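BAG family molecular chaperone regulator 2 (Arabidopsis thaliana, PDB 4HWD) probably acts as a co-chaperone in programmed cell death and stress responses, its BAG domain binding the ATPase domain of Hsp70/Hsc70 chaperones. Local coordinates at residues Ser13-Arg18 / Met49-Lys54. Residues are numbered along the deposited sequence; the frame is centred on the assembly and turned at random.
Sequences SFQVER and MNQLVK
Q51 reaches from helix 38-57 to helix 2-31 and lays its carboxamide against the aliphatic part of Q15, a compact example of how a long polar side chain can pack across two helices with no hydrogen bond between segments 13-18 and 49-54. NE2 of Q51 comes to 3.5 Å from CG of Q15 and 4.0 Å from CB of Q15, while CD of Q51 lies 4.0 Å from CG of Q15. The side chains cross at about a right angle, with their amide planes turned 50° apart. Q15 leaves its backbone in the direction of the partner, but with CG anti to its own N (chi1 -166°) and a bend at chi2 its amide is carried off, so methylenes rather than polar atoms receive Q51.

The more enclosed side belongs to V16, the one buried residue among the three that touch. Its CG2 methyl stands 4.2 Å from CB of Q51, and the same valine also touches Q71 of helix 63-89. Q51 also meets I12 and L19 on helix 2-31, two apolar side chains. The Q15 side, although it holds the shortest approach, is partly open to solvent. An alanine in place of Q51 would keep CB near V16 but would probably leave the methylenes of Q15 without their cover and open a gap between the helices.

Only 118 Å² is buried here, and the nearest CA atoms, those of V16 and Q51, are 7.2 Å apart. The two helices run antiparallel, while L52 turns to E72 and L75 on helix 63-89. Such contacts, in which each helix touches the other two, are typical of a three-helix bundle, the fold of this BAG domain.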
ATOM      1  N   SER A  13      -2.699  -5.832   6.282  1.00  9.88           N
ATOM      2  CA  SER A  13      -2.257  -6.654   5.170  1.00  9.61           C
ATOM      3  C   SER A  13      -3.416  -6.900   4.236  1.00  9.25           C
ATOM      4  O   SER A  13      -3.264  -6.901   3.022  1.00  9.99           O
ATOM      5  CB  SER A  13      -1.717  -7.987   5.686  1.00 10.67           C
ATOM      6  OG  SER A  13      -0.561  -7.767   6.475  1.00 18.63           O
ATOM      7  N   PHE A  14      -4.581  -7.122   4.824  1.00 14.63           N
ATOM      8  CA  PHE A  14      -5.806  -7.356   4.075  1.00 13.85           C
ATOM      9  C   PHE A  14      -6.173  -6.118   3.252  1.00 16.62           C
ATOM     10  O   PHE A  14      -6.538  -6.230   2.084  1.00 17.29           O
ATOM     11  CB  PHE A  14      -6.917  -7.678   5.066  1.00 17.33           C
ATOM     12  CG  PHE A  14      -8.286  -7.741   4.461  1.00 25.74           C
ATOM     13  CD1 PHE A  14      -8.775  -8.933   3.931  1.00 28.72           C
ATOM     14  CD2 PHE A  14      -9.120  -6.617   4.475  1.00 28.20           C
ATOM     15  CE1 PHE A  14     -10.083  -9.008   3.431  1.00 24.19           C
ATOM     16  CE2 PHE A  14     -10.422  -6.682   3.977  1.00 33.64           C
ATOM     17  CZ  PHE A  14     -10.904  -7.882   3.457  1.00 38.03           C
ATOM     18  N   GLN A  15      -6.083  -4.934   3.865  1.00 14.36           N
ATOM     19  CA  GLN A  15      -6.425  -3.694   3.161  1.00 14.29           C
ATOM     20  C   GLN A  15      -5.351  -3.357   2.124  1.00  9.79           C
ATOM     21  O   GLN A  15      -5.656  -2.883   1.036  1.00  7.18           O
ATOM     22  CB  GLN A  15      -6.590  -2.533   4.156  1.00 10.57           C
ATOM     23  CG  GLN A  15      -7.263  -1.293   3.559  1.00 11.04           C
ATOM     24  CD  GLN A  15      -8.524  -1.638   2.764  1.00  8.88           C
ATOM     25  OE1 GLN A  15      -9.296  -2.515   3.156  1.00 13.19           O
ATOM     26  NE2 GLN A  15      -8.738  -0.943   1.650  1.00  7.59           N
ATOM     27  N   VAL A  16      -4.097  -3.628   2.461  1.00  6.20           N
ATOM     28  CA  VAL A  16      -2.989  -3.376   1.557  1.00  6.79           C
ATOM     29  C   VAL A  16      -3.114  -4.168   0.251  1.00 11.89           C
ATOM     30  O   VAL A  16      -2.818  -3.633  -0.827  1.00 10.06           O
ATOM     31  CB  VAL A  16      -1.642  -3.706   2.239  1.00  8.00           C
ATOM     32  CG1 VAL A  16      -0.499  -3.677   1.226  1.00  5.94           C
ATOM     33  CG2 VAL A  16      -1.387  -2.720   3.349  1.00  7.45           C
ATOM     34  N   GLU A  17      -3.547  -5.428   0.318  1.00 26.02           N
ATOM     35  CA  GLU A  17      -3.674  -6.198  -0.919  1.00 23.58           C
ATOM     36  C   GLU A  17      -4.869  -5.743  -1.738  1.00 22.94           C
ATOM     37  O   GLU A  17      -4.915  -5.934  -2.960  1.00 25.56           O
ATOM     38  CB  GLU A  17      -3.736  -7.707  -0.653  1.00 24.86           C
ATOM     39  CG  GLU A  17      -4.842  -8.201   0.245  1.00 35.12           C
ATOM     40  CD  GLU A  17      -4.696  -9.689   0.536  1.00 47.99           C
ATOM     41  OE1 GLU A  17      -3.556 -10.121   0.820  1.00 49.90           O
ATOM     42  OE2 GLU A  17      -5.708 -10.424   0.490  1.00 40.95           O
ATOM     43  N   ARG A  18      -5.841  -5.130  -1.070  1.00 14.57           N
ATOM     44  CA  ARG A  18      -6.997  -4.608  -1.779  1.00 14.33           C
ATOM     45  C   ARG A  18      -6.506  -3.344  -2.492  1.00 12.16           C
ATOM     46  O   ARG A  18      -6.929  -3.043  -3.595  1.00 13.27           O
ATOM     47  CB  ARG A  18      -8.124  -4.279  -0.799  1.00 17.73           C
ATOM     48  CG  ARG A  18      -8.618  -5.475   0.004  1.00 26.31           C
ATOM     49  CD  ARG A  18      -9.778  -5.091   0.913  1.00 26.14           C
ATOM     50  NE  ARG A  18     -10.921  -4.626   0.143  1.00 34.91           N
ATOM     51  CZ  ARG A  18     -11.599  -5.381  -0.715  1.00 56.50           C
ATOM     52  NH1 ARG A  18     -11.247  -6.645  -0.906  1.00 48.39           N
ATOM     53  NH2 ARG A  18     -12.622  -4.873  -1.396  1.00 51.99           N
ATOM     54  N   MET A  49      -0.195   5.481   1.983  1.00 10.60           N
ATOM     55  CA  MET A  49       0.555   6.136   3.050  1.00 10.50           C
ATOM     56  C   MET A  49      -0.195   6.037   4.371  1.00  8.70           C
ATOM     57  O   MET A  49       0.408   5.861   5.430  1.00  9.55           O
ATOM     58  CB  MET A  49       0.812   7.612   2.702  1.00 14.58           C
ATOM     59  CG  MET A  49       1.749   7.838   1.512  1.00 14.18           C
ATOM     60  SD  MET A  49       3.414   7.164   1.779  1.00 19.61           S
ATOM     61  CE  MET A  49       4.089   8.318   3.022  1.00 28.20           C
ATOM     62  N   ASN A  50      -1.516   6.144   4.312  1.00 14.51           N
ATOM     63  CA  ASN A  50      -2.317   6.037   5.527  1.00 12.95           C
ATOM     64  C   ASN A  50      -2.119   4.672   6.187  1.00 15.78           C
ATOM     65  O   ASN A  50      -2.076   4.571   7.410  1.00 15.37           O
ATOM     66  CB  ASN A  50      -3.794   6.222   5.221  1.00 15.17           C
ATOM     67  CG  ASN A  50      -4.642   6.175   6.473  1.00 21.11           C
ATOM     68  OD1 ASN A  50      -5.220   7.178   6.886  1.00 20.51           O
ATOM     69  ND2 ASN A  50      -4.709   5.005   7.093  1.00 16.07           N
ATOM     70  N   GLN A  51      -2.012   3.621   5.374  1.00  5.73           N
ATOM     71  CA  GLN A  51      -1.803   2.274   5.900  1.00  7.62           C
ATOM     72  C   GLN A  51      -0.403   2.182   6.482  1.00  5.61           C
ATOM     73  O   GLN A  51      -0.167   1.470   7.450  1.00  6.20           O
ATOM     74  CB  GLN A  51      -1.962   1.228   4.791  1.00  5.79           C
ATOM     75  CG  GLN A  51      -3.384   0.978   4.338  1.00  8.02           C
ATOM     76  CD  GLN A  51      -4.318   0.646   5.500  1.00  6.99           C
ATOM     77  OE1 GLN A  51      -3.938  -0.065   6.432  1.00  5.36           O
ATOM     78  NE2 GLN A  51      -5.552   1.152   5.440  1.00  5.56           N
ATOM     79  N   LEU A  52       0.528   2.906   5.873  1.00 15.19           N
ATOM     80  CA  LEU A  52       1.915   2.899   6.311  1.00 19.54           C
ATOM     81  C   LEU A  52       2.112   3.556   7.688  1.00 19.23           C
ATOM     82  O   LEU A  52       2.938   3.101   8.482  1.00 23.16           O
ATOM     83  CB  LEU A  52       2.792   3.583   5.250  1.00 16.99           C
ATOM     84  CG  LEU A  52       4.286   3.251   5.290  1.00 24.01           C
ATOM     85  CD1 LEU A  52       4.474   1.746   5.289  1.00 20.47           C
ATOM     86  CD2 LEU A  52       4.987   3.882   4.099  1.00 31.94           C
ATOM     87  N   VAL A  53       1.372   4.624   7.974  1.00 23.53           N
ATOM     88  CA  VAL A  53       1.481   5.270   9.283  1.00 30.64           C
ATOM     89  C   VAL A  53       0.810   4.352  10.308  1.00 31.27           C
ATOM     90  O   VAL A  53       1.343   4.130  11.397  1.00 35.25           O
ATOM     91  CB  VAL A  53       0.786   6.666   9.326  1.00 30.03           C
ATOM     92  CG1 VAL A  53       1.383   7.582   8.261  1.00 27.78           C
ATOM     93  CG2 VAL A  53      -0.716   6.527   9.140  1.00 23.48           C
ATOM     94  N   LYS A  54      -0.359   3.817   9.949  1.00 25.96           N
ATOM     95  CA  LYS A  54      -1.095   2.905  10.824  1.00 24.66           C
ATOM     96  C   LYS A  54      -0.195   1.744  11.196  1.00 26.64           C
ATOM     97  O   LYS A  54      -0.146   1.328  12.354  1.00 32.87           O
ATOM     98  CB  LYS A  54      -2.346   2.366  10.127  1.00 18.63           C
ATOM     99  CG  LYS A  54      -3.435   3.384   9.919  1.00 19.50           C
ATOM    100  CD  LYS A  54      -4.726   2.695   9.537  1.00 20.91           C
ATOM    101  CE  LYS A  54      -5.883   3.681   9.486  1.00 15.83           C
ATOM    102  NZ  LYS A  54      -7.157   2.978   9.216  1.00 29.46           N
TER